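Local coordinates for protein histidine kinase (Paraburkholderia phymatum, PDB 6NB0) that probably catalyses, as a phosphorelay sensor kinase, the transfer of a phosphate group from ATP to a histidine side chain of a protein, at residues Ala152-Val157 against Pro224-Val229; Ala159-Leu164 against Thr198-Val203; Arg209-Trp214 against Thr277-Ala282. All coordinates share one frame; numbering follows the deposited sequence.

Interaction 1: residues Ala152-Val157 against Pro224-Val229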
loop_
_atom_site.group_PDB
_atom_site.type_symbol
_atom_site.label_atom_id
_atom_site.label_comp_id
_atom_site.label_asym_id
_atom_site.label_seq_id
_atom_site.Cartn_x
_atom_site.Cartn_y
_atom_site.Cartn_z
ATOM N N ALA A 152 -11.659 -1.026 20.946
ATOM C CA ALA A 152 -12.837 -1.544 21.644
ATOM C C ALA A 152 -12.863 -3.071 21.625
ATOM O O ALA A 152 -13.120 -3.712 22.651
ATOM C CB ALA A 152 -14.117 -0.968 21.032
ATOM N N ARG A 153 -12.555 -3.683 20.480
ATOM C CA ARG A 153 -12.630 -5.134 20.417
ATOM C C ARG A 153 -11.435 -5.819 21.077
ATOM O O ARG A 153 -11.469 -7.042 21.258
ATOM C CB ARG A 153 -12.774 -5.622 18.962
ATOM C CG ARG A 153 -11.487 -5.552 18.133
ATOM C CD ARG A 153 -11.819 -5.763 16.640
ATOM N NE ARG A 153 -12.528 -4.602 16.087
ATOM C CZ ARG A 153 -13.256 -4.633 14.973
ATOM N NH1 ARG A 153 -13.369 -5.769 14.285
ATOM N NH2 ARG A 153 -13.874 -3.533 14.549
ATOM N N ARG A 154 -10.410 -5.067 21.466
ATOM C CA ARG A 154 -9.288 -5.590 22.239
ATOM C C ARG A 154 -9.361 -5.212 23.716
ATOM O O ARG A 154 -8.454 -5.570 24.488
ATOM C CB ARG A 154 -7.965 -5.091 21.637
ATOM C CG ARG A 154 -7.603 -5.704 20.286
ATOM C CD ARG A 154 -6.931 -7.068 20.496
ATOM N NE ARG A 154 -5.640 -6.890 21.147
ATOM C CZ ARG A 154 -4.492 -6.722 20.490
ATOM N NH1 ARG A 154 -4.487 -6.758 19.162
ATOM N NH2 ARG A 154 -3.355 -6.517 21.161
ATOM N N GLY A 155 -10.415 -4.506 24.134
ATOM C CA GLY A 155 -10.531 -4.142 25.536
ATOM C C GLY A 155 -9.547 -3.079 25.980
ATOM O O GLY A 155 -9.265 -2.961 27.177
ATOM N N ILE A 156 -9.052 -2.275 25.057
ATOM C CA ILE A 156 -8.057 -1.234 25.343
ATOM C C ILE A 156 -8.774 0.095 25.505
ATOM O O ILE A 156 -9.608 0.465 24.665
ATOM C CB ILE A 156 -6.999 -1.158 24.229
ATOM C CG1 ILE A 156 -6.388 -2.539 23.930
ATOM C CG2 ILE A 156 -5.914 -0.123 24.555
ATOM C CD1 ILE A 156 -5.904 -3.263 25.143
ATOM N N VAL A 157 -8.450 0.821 26.577
ATOM C CA VAL A 157 -9.011 2.148 26.816
ATOM C C VAL A 157 -8.107 3.157 26.122
ATOM O O VAL A 157 -6.881 3.115 26.291
ATOM C CB VAL A 157 -9.120 2.435 28.327
ATOM C CG1 VAL A 157 -9.602 3.866 28.586
ATOM C CG2 VAL A 157 -10.076 1.413 28.989
ATOM N N PRO A 224 -2.509 -15.049 18.146
ATOM C CA PRO A 224 -3.578 -15.375 17.184
ATOM C C PRO A 224 -4.967 -15.430 17.785
ATOM O O PRO A 224 -5.937 -15.486 17.023
ATOM C CB PRO A 224 -3.163 -16.755 16.642
ATOM C CG PRO A 224 -2.345 -17.362 17.733
ATOM C CD PRO A 224 -1.623 -16.198 18.399
ATOM N N ALA A 225 -5.105 -15.411 19.110
ATOM C CA ALA A 225 -6.417 -15.355 19.747
ATOM C C ALA A 225 -6.985 -13.940 19.846
ATOM O O ALA A 225 -8.138 -13.769 20.258
ATOM C CB ALA A 225 -6.347 -15.976 21.147
ATOM N N LEU A 226 -6.222 -12.935 19.497
ATOM C CA LEU A 226 -6.675 -11.556 19.606
ATOM C C LEU A 226 -7.012 -10.998 18.233
ATOM O O LEU A 226 -6.343 -11.347 17.255
ATOM C CB LEU A 226 -5.593 -10.664 20.248
ATOM C CG LEU A 226 -5.086 -11.083 21.635
ATOM C CD1 LEU A 226 -4.060 -10.072 22.163
ATOM C CD2 LEU A 226 -6.238 -11.270 22.635
ATOM N N PRO A 227 -8.033 -10.145 18.123
ATOM C CA PRO A 227 -8.272 -9.452 16.846
ATOM C C PRO A 227 -7.069 -8.595 16.485
ATOM O O PRO A 227 -6.339 -8.116 17.352
ATOM C CB PRO A 227 -9.508 -8.582 17.118
ATOM C CG PRO A 227 -10.136 -9.148 18.375
ATOM C CD PRO A 227 -9.052 -9.845 19.152
ATOM N N HIS A 228 -6.875 -8.387 15.184
ATOM C CA HIS A 228 -5.776 -7.551 14.720
ATOM C C HIS A 228 -6.231 -6.718 13.537
ATOM O O HIS A 228 -7.177 -7.075 12.835
ATOM C CB HIS A 228 -4.573 -8.410 14.301
ATOM C CG HIS A 228 -3.964 -9.171 15.435
ATOM N ND1 HIS A 228 -3.223 -8.562 16.423
ATOM C CD2 HIS A 228 -3.981 -10.490 15.732
ATOM C CE1 HIS A 228 -2.810 -9.479 17.284
ATOM N NE2 HIS A 228 -3.262 -10.653 16.890
ATOM N N VAL A 229 -5.532 -5.606 13.313
ATOM C CA VAL A 229 -5.711 -4.782 12.124
ATOM C C VAL A 229 -4.457 -4.794 11.244
ATOM O O VAL A 229 -4.551 -4.921 10.021
ATOM C CB VAL A 229 -6.088 -3.335 12.529
ATOM C CG1 VAL A 229 -6.003 -2.385 11.357
ATOM C CG2 VAL A 229 -7.496 -3.281 13.127
#
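Leu226, Pro227 and His228 lie against Arg153 and Arg154 in the last turn of helix 135-154, which a Schellman motif ends at Gly155, where phi turns positive. The contact illustrates how a loop without regular structure, here the one leading to helix 232-238, can be fastened to a helix end at the protein surface. Leu226 comes first: its CD1 sits over one face of the Arg154 guanidinium, off-centre over the group, 3.7 Å from NE, and the two side chains run at about a right angle. Pro227 then meets both arginines. Its CB lies 3.7 Å from Arg153 CD, while its CD lies 3.7 Å from Arg154 CD as the ring and that arginine chain run antiparallel alongside one another. Two successive bends in Arg154, at chi2 (-83°) and chi3 (-67°), bring NH1 to the carbonyl of Pro227. The resulting hydrogen bond, NH1 to Pro227 O, is 2.9 Å long with an N-H...O angle of 146°, and the oxygen is tilted somewhat from the guanidinium plane. At His228 the imidazole stands steeply to the guanidinium. A shared carboxylate oxygen, Glu189 OE1, joins these two groups, in a salt bridge with Arg154 NH1 and a hydrogen bond with His228 ND1; ND1 itself lies 3.5 Å from Arg154 NH1.

Interaction 2: residues Ala159-Leu164 against Thr198-Val203; sequences ALNTPL and TLDADV
Strand pairing in parallel joins Ala159, Leu160 and Asn161 of strand 157-161, outermost in the five-stranded mixed sheet of this chain, to Thr198, Leu199 and Asp200 of strand 196-204. The connection passes through strand 168-171 of a small separate sheet and then helix 173-189, a beta-alpha-beta crossover with an added strand. The axes of 159-161 and 198-203 come within 4.7 Å, their directions 17° apart. Leu199 N bonds to Ala159 O, Asn161 N to Leu199 O in a nearly straight bond, and Ala201 N to Asn161 O, the alternating bond pattern of a parallel pair.

On one face Leu160 and Leu199 extend alongside each other, with Leu160 CD1 4.0 Å from Leu199 CG; Leu160 also reaches Arg136 and Asp140 of helix 135-154. Asn161 and Asp200 occupy the other face. In the conformer described, one of two for Asn161, ND2 bonds to Asp200 OD1 at 3.2 Å from above the carboxylate plane, the amide and carboxylate planes standing 82° apart. A water donates to Asp200 OD2 and weakly accepts from Asn161 ND2.

Past Asn161 the pairing changes. With chi1 at -177°, Thr162 turns OG1 away from its own backbone N, and the hydroxyl donates to Ala201 O at 2.6 Å, from above the carbonyl plane rather than on a lone pair, while accepting from Leu164 N at 3.0 Å, an ST turn. Beyond it Leu164 CD2 packs 3.9 Å from Val203 CG2.

Pro163 stands where the next rung would need an N-H and has none to give; its CD lies 3.5 Å from Ala201 O. The threonine hydroxyl takes over as donor, so the carbonyl keeps a partner as the chain leaves the sheet.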
loop_
_atom_site.group_PDB
_atom_site.type_symbol
_atom_site.label_atom_id
_atom_site.label_comp_id
_atom_site.label_asym_id
_atom_site.label_seq_id
_atom_site.Cartn_x
_atom_site.Cartn_y
_atom_site.Cartn_z
ATOM N N ALA A 159 -7.149 7.187 25.692
ATOM C CA ALA A 159 -7.279 8.469 26.376
ATOM C C ALA A 159 -6.594 9.524 25.533
ATOM O O ALA A 159 -5.530 9.277 24.952
ATOM C CB ALA A 159 -6.676 8.456 27.801
ATOM N N LEU A 160 -7.227 10.679 25.429
ATOM C CA LEU A 160 -6.640 11.811 24.728
ATOM C C LEU A 160 -6.370 12.894 25.751
ATOM O O LEU A 160 -7.278 13.300 26.485
ATOM C CB LEU A 160 -7.557 12.324 23.617
ATOM C CG LEU A 160 -7.125 13.632 22.936
ATOM C CD1 LEU A 160 -5.804 13.465 22.124
ATOM C CD2 LEU A 160 -8.278 14.166 22.073
ATOM N N ASN A 161 -5.127 13.352 25.802
ATOM C CA ASN A 161 -4.712 14.434 26.692
ATOM C C ASN A 161 -4.154 15.563 25.836
ATOM O O ASN A 161 -3.043 15.455 25.307
ATOM C CB ASN A 161 -3.674 13.937 27.697
ATOM C CG ASN A 161 -3.137 15.046 28.572
ATOM O OD1 ASN A 161 -3.846 15.997 28.890
ATOM N ND2 ASN A 161 -1.872 14.929 28.967
ATOM N N THR A 162 -4.917 16.645 25.696
ATOM C CA THR A 162 -4.434 17.748 24.888
ATOM C C THR A 162 -5.103 19.023 25.368
ATOM O O THR A 162 -6.277 18.988 25.766
ATOM C CB THR A 162 -4.695 17.553 23.388
ATOM O OG1 THR A 162 -4.113 18.647 22.670
ATOM C CG2 THR A 162 -6.203 17.479 23.057
ATOM N N PRO A 163 -4.365 20.134 25.413
ATOM C CA PRO A 163 -4.994 21.452 25.578
ATOM C C PRO A 163 -5.470 22.059 24.266
ATOM O O PRO A 163 -6.076 23.133 24.275
ATOM C CB PRO A 163 -3.857 22.286 26.183
ATOM C CG PRO A 163 -2.615 21.731 25.481
ATOM C CD PRO A 163 -2.888 20.218 25.409
ATOM N N LEU A 164 -5.238 21.393 23.138
ATOM C CA LEU A 164 -5.565 21.983 21.847
ATOM C C LEU A 164 -7.078 22.120 21.680
ATOM O O LEU A 164 -7.838 21.180 21.938
ATOM C CB LEU A 164 -4.975 21.132 20.719
ATOM C CG LEU A 164 -3.447 20.983 20.724
ATOM C CD1 LEU A 164 -2.994 20.024 19.607
ATOM C CD2 LEU A 164 -2.751 22.346 20.605
ATOM N N THR A 198 -2.527 6.197 25.808
ATOM C CA THR A 198 -2.766 7.634 25.895
ATOM C C THR A 198 -2.094 8.327 24.717
ATOM O O THR A 198 -0.897 8.122 24.479
ATOM C CB THR A 198 -2.229 8.195 27.215
ATOM O OG1 THR A 198 -2.945 7.615 28.311
ATOM C CG2 THR A 198 -2.338 9.733 27.253
ATOM N N LEU A 199 -2.864 9.143 23.990
ATOM C CA LEU A 199 -2.323 10.065 22.998
ATOM C C LEU A 199 -2.214 11.443 23.646
ATOM O O LEU A 199 -3.236 12.019 24.048
ATOM C CB LEU A 199 -3.237 10.112 21.770
ATOM C CG LEU A 199 -2.911 11.159 20.690
ATOM C CD1 LEU A 199 -1.505 10.958 20.150
ATOM C CD2 LEU A 199 -3.924 11.052 19.559
ATOM N N ASP A 200 -0.986 11.939 23.802
ATOM C CA ASP A 200 -0.717 13.302 24.274
ATOM C C ASP A 200 -0.379 14.155 23.061
ATOM O O ASP A 200 0.422 13.727 22.226
ATOM C CB ASP A 200 0.484 13.350 25.228
ATOM C CG ASP A 200 0.193 12.768 26.577
ATOM O OD1 ASP A 200 -0.987 12.641 26.933
ATOM O OD2 ASP A 200 1.158 12.456 27.294
ATOM N N ALA A 201 -0.945 15.361 22.966
ATOM C CA ALA A 201 -0.614 16.197 21.808
ATOM C C ALA A 201 -0.675 17.666 22.181
ATOM O O ALA A 201 -1.584 18.086 22.897
ATOM C CB ALA A 201 -1.559 15.939 20.632
ATOM N N ASP A 202 0.283 18.447 21.683
ATOM C CA ASP A 202 0.348 19.880 21.967
ATOM C C ASP A 202 1.179 20.528 20.868
ATOM O O ASP A 202 1.812 19.845 20.054
ATOM C CB ASP A 202 0.942 20.138 23.365
ATOM C CG ASP A 202 0.537 21.492 23.961
ATOM O OD1 ASP A 202 -0.158 22.294 23.288
ATOM O OD2 ASP A 202 0.932 21.765 25.117
ATOM N N VAL A 203 1.209 21.851 20.875
ATOM C CA VAL A 203 2.105 22.597 20.009
ATOM C C VAL A 203 3.049 23.403 20.881
ATOM O O VAL A 203 2.715 23.818 21.996
ATOM C CB VAL A 203 1.331 23.518 19.042
ATOM C CG1 VAL A 203 0.473 22.671 18.091
ATOM C CG2 VAL A 203 0.470 24.479 19.849
HETATM O O HOH W 1 -0.253 11.960 29.669
#

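Interaction 3: residues Arg209-Trp214 against Thr277-Ala282; sequences RATVSW and TLKFRA
Ala210 faces Phe280 and Val212 faces Leu278 as hydrogen-bonded pairs of strands 207-214 and 276-283. The segments 209-214 and 277-282 run antiparallel, axes 4.7 Å apart at closest and 175° between their directions. Each pair is closed by two bonds, among them the nearly straight one from Ala210 N to Phe280 O at 2.9 Å and the return from Phe280 N to Ala210 O at 2.8 Å. Between them sits the non-hydrogen-bonded pair Thr211 and Lys279, where Thr211 CA approaches Leu278 O at 3.3 Å in a CA-H...O contact.

The side chains alternate between two unlike faces. On the first, Ala210, Val212, Leu278 and Phe280 are buried, and Val212 and Leu278 both touch Leu183 of helix 173-189. Trp214 closes one end of this layer. Its chi1 of 81° tucks CG over the backbone and sends the indole toward the partner strand, bringing CZ3 3.9 Å from Leu278 CG. The indole NE1 is bonded to Ala190 O, which helps set the rotation of the ring.

On the second face the Lys279 chain follows the Thr211 side chain, with Thr211 OG1 3.8 Å from Lys279 CG. A water 2.9 Å from Thr211 OG1 also donates to Phe280 O at 3.0 Å, giving that carbonyl a second donor besides Ala210 N.

The alternation gives the sheet an apolar side for helix 173-189, consistent with the alpha/beta ATP-binding (Bergerat) fold of histidine kinases, and a face of threonine, serine, lysine and arginine whose polar ends can meet solvent, as Thr211 OG1 does with its water.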
loop_
_atom_site.group_PDB
_atom_site.type_symbol
_atom_site.label_atom_id
_atom_site.label_comp_id
_atom_site.label_asym_id
_atom_site.label_seq_id
_atom_site.Cartn_x
_atom_site.Cartn_y
_atom_site.Cartn_z
ATOM N N ARG A 209 3.717 18.231 18.501
ATOM C CA ARG A 209 4.265 17.076 19.206
ATOM C C ARG A 209 3.116 16.155 19.582
ATOM O O ARG A 209 2.172 16.590 20.248
ATOM C CB ARG A 209 5.031 17.502 20.461
ATOM C CG ARG A 209 6.125 18.527 20.200
ATOM C CD ARG A 209 6.687 19.091 21.503
ATOM N NE ARG A 209 5.642 19.597 22.391
ATOM C CZ ARG A 209 5.868 20.331 23.476
ATOM N NH1 ARG A 209 7.108 20.663 23.813
ATOM N NH2 ARG A 209 4.852 20.740 24.224
ATOM N N ALA A 210 3.190 14.902 19.145
ATOM C CA ALA A 210 2.197 13.882 19.481
ATOM C C ALA A 210 2.941 12.677 20.028
ATOM O O ALA A 210 3.864 12.173 19.375
ATOM C CB ALA A 210 1.366 13.477 18.260
ATOM N N THR A 211 2.550 12.219 21.219
ATOM C CA THR A 211 3.209 11.099 21.875
ATOM C C THR A 211 2.147 10.099 22.289
ATOM O O THR A 211 1.122 10.487 22.861
ATOM C CB THR A 211 4.007 11.558 23.102
ATOM O OG1 THR A 211 5.056 12.433 22.673
ATOM C CG2 THR A 211 4.609 10.356 23.822
ATOM N N VAL A 212 2.374 8.826 21.977
ATOM C CA VAL A 212 1.526 7.743 22.462
ATOM C C VAL A 212 2.328 7.004 23.526
ATOM O O VAL A 212 3.486 6.643 23.291
ATOM C CB VAL A 212 1.079 6.813 21.321
ATOM C CG1 VAL A 212 0.411 5.578 21.876
ATOM C CG2 VAL A 212 0.114 7.537 20.368
ATOM N N SER A 213 1.749 6.846 24.721
ATOM C CA SER A 213 2.430 6.166 25.809
ATOM C C SER A 213 1.522 5.092 26.386
ATOM O O SER A 213 0.307 5.280 26.498
ATOM C CB SER A 213 2.876 7.139 26.913
ATOM O OG SER A 213 1.781 7.821 27.492
ATOM N N TRP A 214 2.121 3.954 26.734
ATOM C CA TRP A 214 1.323 2.820 27.193
ATOM C C TRP A 214 2.223 1.771 27.814
ATOM O O TRP A 214 3.420 1.706 27.517
ATOM C CB TRP A 214 0.519 2.206 26.030
ATOM C CG TRP A 214 1.264 1.263 25.124
ATOM C CD1 TRP A 214 1.075 -0.091 25.022
ATOM C CD2 TRP A 214 2.274 1.600 24.142
ATOM N NE1 TRP A 214 1.911 -0.620 24.052
ATOM C CE2 TRP A 214 2.661 0.391 23.507
ATOM C CE3 TRP A 214 2.895 2.793 23.751
ATOM C CZ2 TRP A 214 3.628 0.350 22.489
ATOM C CZ3 TRP A 214 3.857 2.751 22.741
ATOM C CH2 TRP A 214 4.215 1.542 22.126
ATOM N N THR A 277 6.867 4.468 24.647
ATOM C CA THR A 277 6.443 5.673 23.960
ATOM C C THR A 277 6.757 5.569 22.482
ATOM O O THR A 277 7.766 4.977 22.082
ATOM C CB THR A 277 7.143 6.928 24.510
ATOM O OG1 THR A 277 8.550 6.839 24.255
ATOM C CG2 THR A 277 6.903 7.076 26.009
ATOM N N LEU A 278 5.889 6.181 21.682
ATOM C CA LEU A 278 6.169 6.571 20.303
ATOM C C LEU A 278 6.049 8.087 20.252
ATOM O O LEU A 278 5.046 8.642 20.726
ATOM C CB LEU A 278 5.164 5.945 19.327
ATOM C CG LEU A 278 4.975 4.418 19.366
ATOM C CD1 LEU A 278 3.894 3.963 18.367
ATOM C CD2 LEU A 278 6.319 3.688 19.080
ATOM N N LYS A 279 7.057 8.763 19.708
ATOM C CA LYS A 279 7.075 10.221 19.712
ATOM C C LYS A 279 7.104 10.690 18.267
ATOM O O LYS A 279 8.010 10.320 17.509
ATOM C CB LYS A 279 8.271 10.780 20.480
ATOM C CG LYS A 279 8.211 10.510 22.006
ATOM C CD LYS A 279 9.451 11.062 22.692
ATOM C CE LYS A 279 9.507 10.614 24.132
ATOM N NZ LYS A 279 10.608 11.318 24.872
ATOM N N PHE A 280 6.128 11.519 17.909
ATOM C CA PHE A 280 5.964 12.076 16.570
ATOM C C PHE A 280 6.102 13.598 16.655
ATOM O O PHE A 280 5.515 14.233 17.536
ATOM C CB PHE A 280 4.591 11.634 16.020
ATOM C CG PHE A 280 4.254 12.177 14.646
ATOM C CD1 PHE A 280 3.647 13.418 14.503
ATOM C CD2 PHE A 280 4.511 11.423 13.505
ATOM C CE1 PHE A 280 3.316 13.906 13.227
ATOM C CE2 PHE A 280 4.188 11.915 12.223
ATOM C CZ PHE A 280 3.594 13.144 12.094
ATOM N N ARG A 281 6.907 14.191 15.767
ATOM C CA ARG A 281 6.981 15.644 15.676
ATOM C C ARG A 281 6.865 16.071 14.222
ATOM O O ARG A 281 7.415 15.417 13.331
ATOM C CB ARG A 281 8.320 16.231 16.193
ATOM C CG ARG A 281 8.761 15.930 17.597
ATOM C CD ARG A 281 10.040 16.771 17.882
ATOM N NE ARG A 281 11.135 16.556 16.922
ATOM C CZ ARG A 281 11.477 17.397 15.939
ATOM N NH1 ARG A 281 10.813 18.530 15.758
ATOM N NH2 ARG A 281 12.490 17.109 15.128
ATOM N N ALA A 282 6.213 17.209 13.996
ATOM C CA ALA A 282 6.048 17.754 12.653
ATOM C C ALA A 282 6.115 19.266 12.751
ATOM O O ALA A 282 5.615 19.838 13.719
ATOM C CB ALA A 282 4.712 17.301 12.023
HETATM O O HOH W 2 6.320 13.725 20.401
#

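In the fold
Interactions 2 and 3 are sections of one sheet. Strands 196-204 and 207-214 are neighbours in it, so the contacts, with centres about 10 Å apart, touch directly: Asp200 N lies 2.7 Å from Thr211 O, a probable hydrogen bond, and Leu199 CD1 packs 3.8 Å from Val212 CG2. Interaction 1 lies apart, its centre about 23 Å from that of interaction 2 and 21 Å from that of interaction 3. Helix 135-154 leads straight into strand 157-161 of interaction 2, and the 224-229 loop falls between strands 207-214 and 276-283 in the sequence. Interactions 2 and 3 build the sheet itself, while interaction 1 ties a helix end to that loop.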